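Local atomic coordinates of TPR repeat-containing protein YrrB (Bacillus subtilis, PDB entry 2Q7F), a protein that is a possible mediator of complex formation among RNA sulfuration components, RNA processing components and aminoacyl-tRNA synthetases, built as an array of tetratricopeptide repeats. Residues P59-A64 / A78-A83; E160-F165 / F182-E187; G191-F196 / D221-H226. All blocks are in the same frame, centred on the assembly; numbering follows the deposited sequence.

The three contacts come in series along one all-helical chain of tetratricopeptide repeats. Contact 1 joins helices 57-69 and 73-86 of TPR 2; contact 2 does the same for helices 159-172 and 176-188 of TPR 5; contact 3 sets the start of helix 193-205 against the end of helix 211-222 and the turn after it. Contact 1 lies across the chain's centre from the other two, its centre about 36 Å from that of contact 2 and about 43 Å from that of contact 3. Contacts 2 and 3 have centres about 14 Å apart and touch, F163 and V185 both meeting H192. Similar hairpins thus recur along an elongated protein, and neighbouring contacts pack against each other.

Contact 1 (P59-A64 / A78-A83); sequences PYINFA and AFYDKA
Four aromatic rings, those of Y60 and F63 on 59-64 and of F79 and Y80 on 78-83, carry much of this contact, with A64, K82 and A83 packed against them. The F63 and F79 rings form a T-shaped (edge-to-face) pair: the edge of F63 is directed at the face of F79, with centroids 4.8 Å apart and planes at 89°. F63 reaches across with its CG placed opposite the backbone N (chi1 -168°). The edge of F79 in turn faces Y60, CD1 of Y60 lying 3.7 Å from CD1 of F79, and these two side chains cross at about a right angle.

Two CH-pi contacts follow. A64 CB sits squarely over the Y80 ring, 3.4 Å from its centroid, while K82 CG covers a face of the Y60 ring at 3.7 Å from the centroid. The lysine chain bends at chi2 as it runs past that ring, and its NZ ends in a salt bridge with E85.

Aliphatic packing adds to the interface. I61 CG1 lies 3.6 Å from A83 CB, and the A64 methyl that covers Y80 also touches F79, CB to CB at 3.6 Å.

No hydrogen bond joins the two segments. The polar ends of the tyrosines are satisfied elsewhere: Y60 OH bonds to K54 O, and Y80 OH to N65 OD1. Beyond the pair, I61, Y80 and A83 also touch helix 91-103. The axes come within 8.1 Å and run antiparallel at 163°, a close approach consistent with the small A64 and A83 at the interface and characteristic of the helix A/helix B hairpin of a tetratricopeptide repeat, here TPR 2.

Contact 2 (E160-F165 / F182-E187); sequences EARFQF and FAAVTE
R162 and F163 on helix 159-172 meet F182, A184 and V185 on helix 176-188, where the short helical segments run antiparallel at 154° with axes 8.9 Å apart. This is the helix-turn-helix hairpin of TPR 5, and the two segments bury 269 Å² between them.

V185 CG2 packs against the backbone of F163 and the base of R162. It lies 3.7 Å from the backbone N of F163 and 3.9 Å from R162 CB, so a single methyl touches both the helix surface and the start of the arginine side chain. R162 and V185 lie alongside each other, pointing opposite ways.

The aliphatic part of R162 continues alongside the second helix. An extended first torsion (chi1 -163°) carries the chain over to A184; the bend at chi3 then turns the guanidinium. That group is held from outside the two segments by E156, in a salt bridge with NH2, and by Q181, whose OE1 accepts from NH1. Two polar partners probably fix its rotation, leaving the methylenes to do the packing.

One turn before V185 on helix 176-188, F182 approaches F163 obliquely. The touch is a single apolar one, F163 CD1 lying 4.1 Å from F182 CE1. F163 also meets the ring of H192, and both phenylalanines touch N198 on helix 193-205, so the pair is shared with the next helix. The tightest touch across the segments is at the arginine, with CD of R162 3.5 Å from CB of A184.

Contact 3 (G191-F196 / D221-H226); sequences GHADAF and DIQPDH
A193 faces I222 and H226 at the heart of this contact. Its CB lies 3.8 Å from I222 CG2 and 3.9 Å from H226 ND1, so one methyl is shared between an aliphatic branch and an imidazole. I222 CG2 also reaches the carbonyl of G191, at 3.7 Å from its O. D194 OD1 comes to the edge of the H226 ring, 3.1 Å from CE1, with the carboxylate and ring planes 89° apart; the oxygen meets this carbon rather than a ring nitrogen, and a weak C-H...O attraction is possible.

H226 extends toward A193 from a type I turn, Q223 to H226, in which H226 N bonds to Q223 O at 3.1 Å. Across the contact H192, at the N-cap of helix 193-205, accepts from A195 N at its ND1 over 3.1 Å; the donor lies in the ring plane but the bond is bent (140°). This cap helps to fix the helix start presenting A193.

Y197 of helix 193-205 meets the H226 ring, while H192 and A195 touch V185 of helix 176-188. The contact lies at one end of the TPR 6 hairpin, with H226 at the N-cap position of helix 227-233.

Contact 1 (P59-A64 / A78-A83)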
# COMPACT_ATOMS: atom_id res chain seq x y z
N PRO A 59 -19.09 -14.10 -12.12
CA PRO A 59 -20.22 -13.21 -11.86
C PRO A 59 -20.42 -12.85 -10.38
O PRO A 59 -20.81 -11.71 -10.08
CB PRO A 59 -21.42 -14.00 -12.39
CG PRO A 59 -20.99 -15.40 -12.38
CD PRO A 59 -19.54 -15.39 -12.68
N TYR A 60 -20.14 -13.78 -9.47
CA TYR A 60 -20.14 -13.47 -8.04
C TYR A 60 -19.07 -12.44 -7.70
O TYR A 60 -19.31 -11.57 -6.87
CB TYR A 60 -19.94 -14.71 -7.19
CG TYR A 60 -21.05 -15.73 -7.26
CD1 TYR A 60 -22.15 -15.66 -6.40
CD2 TYR A 60 -20.99 -16.79 -8.16
CE1 TYR A 60 -23.17 -16.62 -6.45
CE2 TYR A 60 -21.99 -17.75 -8.21
CZ TYR A 60 -23.08 -17.66 -7.36
OH TYR A 60 -24.06 -18.63 -7.44
N ILE A 61 -17.91 -12.52 -8.33
CA ILE A 61 -16.84 -11.56 -8.08
C ILE A 61 -17.25 -10.17 -8.56
O ILE A 61 -17.10 -9.19 -7.83
CB ILE A 61 -15.49 -11.97 -8.72
CG1 ILE A 61 -15.07 -13.37 -8.25
CG2 ILE A 61 -14.42 -10.94 -8.38
CD1 ILE A 61 -13.90 -13.96 -9.02
N ASN A 62 -17.78 -10.10 -9.78
CA ASN A 62 -18.24 -8.83 -10.34
C ASN A 62 -19.30 -8.16 -9.49
O ASN A 62 -19.26 -6.94 -9.30
CB ASN A 62 -18.79 -9.04 -11.74
CG ASN A 62 -17.72 -9.39 -12.74
OD1 ASN A 62 -18.02 -9.97 -13.78
ND2 ASN A 62 -16.47 -9.06 -12.43
N PHE A 63 -20.23 -8.96 -8.97
CA PHE A 63 -21.29 -8.41 -8.13
C PHE A 63 -20.72 -7.91 -6.81
O PHE A 63 -21.16 -6.87 -6.30
CB PHE A 63 -22.42 -9.42 -7.89
CG PHE A 63 -23.65 -8.81 -7.27
CD1 PHE A 63 -24.22 -7.65 -7.79
CD2 PHE A 63 -24.26 -9.40 -6.17
CE1 PHE A 63 -25.36 -7.09 -7.22
CE2 PHE A 63 -25.40 -8.84 -5.59
CZ PHE A 63 -25.95 -7.69 -6.11
N ALA A 64 -19.74 -8.63 -6.27
CA ALA A 64 -19.03 -8.22 -5.06
C ALA A 64 -18.23 -6.93 -5.26
O ALA A 64 -18.21 -6.06 -4.38
CB ALA A 64 -18.14 -9.33 -4.56
N ALA A 78 -19.60 -11.60 1.48
CA ALA A 78 -20.38 -12.82 1.32
C ALA A 78 -20.30 -13.32 -0.12
O ALA A 78 -20.27 -14.52 -0.36
CB ALA A 78 -21.79 -12.61 1.76
N PHE A 79 -20.25 -12.40 -1.08
CA PHE A 79 -20.14 -12.81 -2.48
C PHE A 79 -18.74 -13.31 -2.85
O PHE A 79 -18.62 -14.30 -3.57
CB PHE A 79 -20.64 -11.72 -3.42
CG PHE A 79 -22.13 -11.69 -3.56
CD1 PHE A 79 -22.77 -12.53 -4.47
CD2 PHE A 79 -22.90 -10.86 -2.77
CE1 PHE A 79 -24.14 -12.53 -4.60
CE2 PHE A 79 -24.29 -10.85 -2.90
CZ PHE A 79 -24.91 -11.69 -3.83
N TYR A 80 -17.69 -12.63 -2.36
CA TYR A 80 -16.31 -13.10 -2.52
C TYR A 80 -16.17 -14.48 -1.90
O TYR A 80 -15.51 -15.35 -2.47
CB TYR A 80 -15.29 -12.16 -1.88
CG TYR A 80 -15.14 -10.81 -2.54
CD1 TYR A 80 -14.86 -10.71 -3.92
CD2 TYR A 80 -15.28 -9.63 -1.80
CE1 TYR A 80 -14.73 -9.46 -4.54
CE2 TYR A 80 -15.16 -8.38 -2.41
CZ TYR A 80 -14.88 -8.30 -3.77
OH TYR A 80 -14.75 -7.06 -4.35
N ASP A 81 -16.80 -14.67 -0.75
CA ASP A 81 -16.81 -15.96 -0.07
C ASP A 81 -17.33 -17.04 -1.02
O ASP A 81 -16.70 -18.07 -1.21
CB ASP A 81 -17.64 -15.90 1.21
CG ASP A 81 -17.52 -17.16 2.04
OD1 ASP A 81 -18.50 -17.94 2.09
OD2 ASP A 81 -16.45 -17.40 2.63
N LYS A 82 -18.48 -16.77 -1.63
CA LYS A 82 -19.10 -17.69 -2.57
C LYS A 82 -18.20 -18.02 -3.77
O LYS A 82 -18.07 -19.18 -4.16
CB LYS A 82 -20.45 -17.11 -3.04
CG LYS A 82 -21.28 -18.03 -3.96
CD LYS A 82 -21.51 -19.42 -3.38
CE LYS A 82 -22.12 -20.32 -4.44
NZ LYS A 82 -22.48 -21.66 -3.90
N ALA A 83 -17.58 -16.99 -4.34
CA ALA A 83 -16.65 -17.17 -5.44
C ALA A 83 -15.51 -18.13 -5.08
O ALA A 83 -15.16 -19.00 -5.87
CB ALA A 83 -16.10 -15.84 -5.89

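Contact 2 (E160-F165 / F182-E187)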
# COMPACT_ATOMS: atom_id res chain seq x y z
N GLU A 160 3.87 7.43 -4.33
CA GLU A 160 3.37 6.90 -3.06
C GLU A 160 4.09 5.62 -2.65
O GLU A 160 4.54 5.50 -1.50
CB GLU A 160 1.86 6.66 -3.16
CG GLU A 160 1.07 7.17 -1.96
CD GLU A 160 1.69 6.75 -0.64
OE1 GLU A 160 2.23 7.63 0.08
OE2 GLU A 160 1.67 5.53 -0.33
N ALA A 161 4.20 4.68 -3.58
CA ALA A 161 4.94 3.44 -3.36
C ALA A 161 6.38 3.75 -3.00
O ALA A 161 6.92 3.21 -2.04
CB ALA A 161 4.89 2.56 -4.59
N ARG A 162 6.99 4.65 -3.76
CA ARG A 162 8.40 4.96 -3.58
C ARG A 162 8.69 5.58 -2.22
O ARG A 162 9.73 5.31 -1.62
CB ARG A 162 8.89 5.85 -4.71
CG ARG A 162 10.38 5.87 -4.83
CD ARG A 162 10.84 6.86 -5.86
NE ARG A 162 10.53 6.38 -7.20
CZ ARG A 162 11.38 5.69 -7.97
NH1 ARG A 162 12.60 5.40 -7.54
NH2 ARG A 162 10.98 5.30 -9.16
N PHE A 163 7.77 6.41 -1.73
CA PHE A 163 7.92 6.97 -0.39
C PHE A 163 7.82 5.90 0.70
O PHE A 163 8.52 5.97 1.71
CB PHE A 163 6.90 8.09 -0.16
CG PHE A 163 6.88 8.61 1.26
CD1 PHE A 163 7.99 9.25 1.79
CD2 PHE A 163 5.76 8.44 2.06
CE1 PHE A 163 7.98 9.71 3.11
CE2 PHE A 163 5.74 8.90 3.37
CZ PHE A 163 6.85 9.53 3.90
N GLN A 164 6.95 4.92 0.49
CA GLN A 164 6.78 3.83 1.45
C GLN A 164 7.97 2.87 1.47
O GLN A 164 8.35 2.35 2.52
CB GLN A 164 5.50 3.05 1.16
CG GLN A 164 4.23 3.84 1.39
CD GLN A 164 3.87 3.95 2.85
OE1 GLN A 164 3.35 4.97 3.30
NE2 GLN A 164 4.15 2.89 3.61
N PHE A 165 8.55 2.65 0.29
CA PHE A 165 9.76 1.84 0.16
C PHE A 165 10.91 2.53 0.90
O PHE A 165 11.63 1.90 1.69
CB PHE A 165 10.08 1.61 -1.32
CG PHE A 165 11.23 0.66 -1.57
CD1 PHE A 165 11.41 -0.47 -0.77
CD2 PHE A 165 12.10 0.87 -2.63
CE1 PHE A 165 12.47 -1.35 -1.01
CE2 PHE A 165 13.16 -0.00 -2.88
CZ PHE A 165 13.35 -1.12 -2.07
N PHE A 182 14.01 8.57 -1.28
CA PHE A 182 13.48 9.87 -0.82
C PHE A 182 13.75 11.00 -1.83
O PHE A 182 12.89 11.86 -2.05
CB PHE A 182 14.02 10.26 0.56
CG PHE A 182 13.55 9.38 1.69
CD1 PHE A 182 12.25 8.89 1.74
CD2 PHE A 182 14.42 9.05 2.73
CE1 PHE A 182 11.82 8.08 2.79
CE2 PHE A 182 14.01 8.24 3.78
CZ PHE A 182 12.70 7.75 3.82
N ALA A 183 14.95 10.98 -2.43
CA ALA A 183 15.35 11.98 -3.43
C ALA A 183 14.49 11.91 -4.68
O ALA A 183 14.05 12.95 -5.20
CB ALA A 183 16.82 11.82 -3.78
N ALA A 184 14.24 10.70 -5.17
CA ALA A 184 13.42 10.50 -6.37
C ALA A 184 11.98 10.99 -6.15
O ALA A 184 11.36 11.54 -7.07
CB ALA A 184 13.44 9.04 -6.80
N VAL A 185 11.46 10.80 -4.93
CA VAL A 185 10.15 11.31 -4.53
C VAL A 185 10.13 12.84 -4.59
O VAL A 185 9.15 13.43 -5.03
CB VAL A 185 9.76 10.83 -3.10
CG1 VAL A 185 8.50 11.55 -2.59
CG2 VAL A 185 9.57 9.31 -3.07
N THR A 186 11.24 13.44 -4.15
CA THR A 186 11.46 14.89 -4.23
C THR A 186 11.44 15.39 -5.68
O THR A 186 10.92 16.47 -5.96
CB THR A 186 12.79 15.29 -3.52
OG1 THR A 186 12.56 15.37 -2.11
CG2 THR A 186 13.31 16.63 -4.01
N GLU A 187 11.99 14.59 -6.60
CA GLU A 187 12.02 14.96 -8.02
C GLU A 187 10.62 14.95 -8.64
O GLU A 187 10.25 15.89 -9.34
CB GLU A 187 12.98 14.06 -8.83
CG GLU A 187 13.36 14.63 -10.21
CD GLU A 187 14.19 13.67 -11.07
OE1 GLU A 187 14.66 12.63 -10.56
OE2 GLU A 187 14.38 13.97 -12.28

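Contact 3 (G191-F196 / D221-H226)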
# COMPACT_ATOMS: atom_id res chain seq x y z
N GLY A 191 6.45 19.01 -3.54
CA GLY A 191 5.61 19.46 -2.44
C GLY A 191 5.51 18.41 -1.36
O GLY A 191 4.69 18.52 -0.44
N HIS A 192 6.35 17.38 -1.47
CA HIS A 192 6.31 16.24 -0.55
C HIS A 192 7.15 16.47 0.72
O HIS A 192 8.25 15.93 0.87
CB HIS A 192 6.76 14.96 -1.29
CG HIS A 192 6.15 13.71 -0.73
ND1 HIS A 192 6.58 13.13 0.45
CD2 HIS A 192 5.14 12.93 -1.19
CE1 HIS A 192 5.87 12.05 0.69
NE2 HIS A 192 4.99 11.90 -0.29
N ALA A 193 6.61 17.28 1.63
CA ALA A 193 7.27 17.61 2.89
C ALA A 193 7.72 16.37 3.69
O ALA A 193 8.85 16.33 4.20
CB ALA A 193 6.38 18.50 3.75
N ASP A 194 6.83 15.37 3.80
CA ASP A 194 7.11 14.13 4.52
C ASP A 194 8.42 13.46 4.11
O ASP A 194 9.18 13.01 4.97
CB ASP A 194 5.96 13.14 4.34
CG ASP A 194 4.76 13.48 5.18
OD1 ASP A 194 4.83 14.49 5.90
OD2 ASP A 194 3.76 12.73 5.12
N ALA A 195 8.65 13.41 2.80
CA ALA A 195 9.87 12.82 2.24
C ALA A 195 11.09 13.54 2.79
O ALA A 195 11.99 12.90 3.34
CB ALA A 195 9.86 12.87 0.72
N PHE A 196 11.10 14.87 2.66
CA PHE A 196 12.17 15.70 3.20
C PHE A 196 12.41 15.43 4.70
O PHE A 196 13.55 15.32 5.14
CB PHE A 196 11.91 17.19 2.95
CG PHE A 196 12.39 17.66 1.60
CD1 PHE A 196 11.47 18.10 0.64
CD2 PHE A 196 13.75 17.69 1.28
CE1 PHE A 196 11.91 18.55 -0.61
CE2 PHE A 196 14.19 18.13 0.04
CZ PHE A 196 13.27 18.56 -0.90
N ASP A 221 9.87 24.55 5.50
CA ASP A 221 9.75 25.43 4.34
C ASP A 221 8.46 25.15 3.55
O ASP A 221 7.72 26.08 3.21
CB ASP A 221 10.98 25.22 3.44
CG ASP A 221 11.06 26.21 2.29
OD1 ASP A 221 10.19 26.19 1.39
OD2 ASP A 221 12.04 26.99 2.28
N ILE A 222 8.18 23.88 3.28
CA ILE A 222 6.99 23.48 2.54
C ILE A 222 5.73 23.59 3.40
O ILE A 222 4.78 24.27 3.03
CB ILE A 222 7.14 22.06 1.90
CG1 ILE A 222 8.15 22.08 0.73
CG2 ILE A 222 5.79 21.50 1.44
CD1 ILE A 222 7.73 22.91 -0.49
N GLN A 223 5.75 22.93 4.56
CA GLN A 223 4.62 22.95 5.48
C GLN A 223 5.04 23.56 6.83
O GLN A 223 5.65 22.89 7.66
CB GLN A 223 4.05 21.54 5.66
CG GLN A 223 2.73 21.49 6.43
CD GLN A 223 2.15 20.09 6.54
OE1 GLN A 223 2.82 19.09 6.25
NE2 GLN A 223 0.90 20.01 6.96
N PRO A 224 4.71 24.85 7.05
CA PRO A 224 5.13 25.57 8.26
C PRO A 224 4.60 24.96 9.57
O PRO A 224 5.10 25.32 10.64
CB PRO A 224 4.56 26.98 8.06
CG PRO A 224 4.34 27.10 6.59
CD PRO A 224 3.94 25.73 6.15
N ASP A 225 3.61 24.07 9.49
CA ASP A 225 3.07 23.41 10.69
C ASP A 225 3.44 21.92 10.81
O ASP A 225 2.72 21.14 11.44
CB ASP A 225 1.55 23.63 10.82
CG ASP A 225 0.76 23.03 9.66
OD1 ASP A 225 0.95 21.85 9.30
OD2 ASP A 225 -0.10 23.76 9.12
N HIS A 226 4.57 21.55 10.22
CA HIS A 226 5.09 20.19 10.33
C HIS A 226 5.71 19.99 11.72
O HIS A 226 6.92 20.15 11.89
CB HIS A 226 6.12 19.92 9.24
CG HIS A 226 6.25 18.47 8.87
ND1 HIS A 226 5.91 17.98 7.63
CD2 HIS A 226 6.67 17.41 9.60
CE1 HIS A 226 6.11 16.68 7.60
NE2 HIS A 226 6.58 16.30 8.78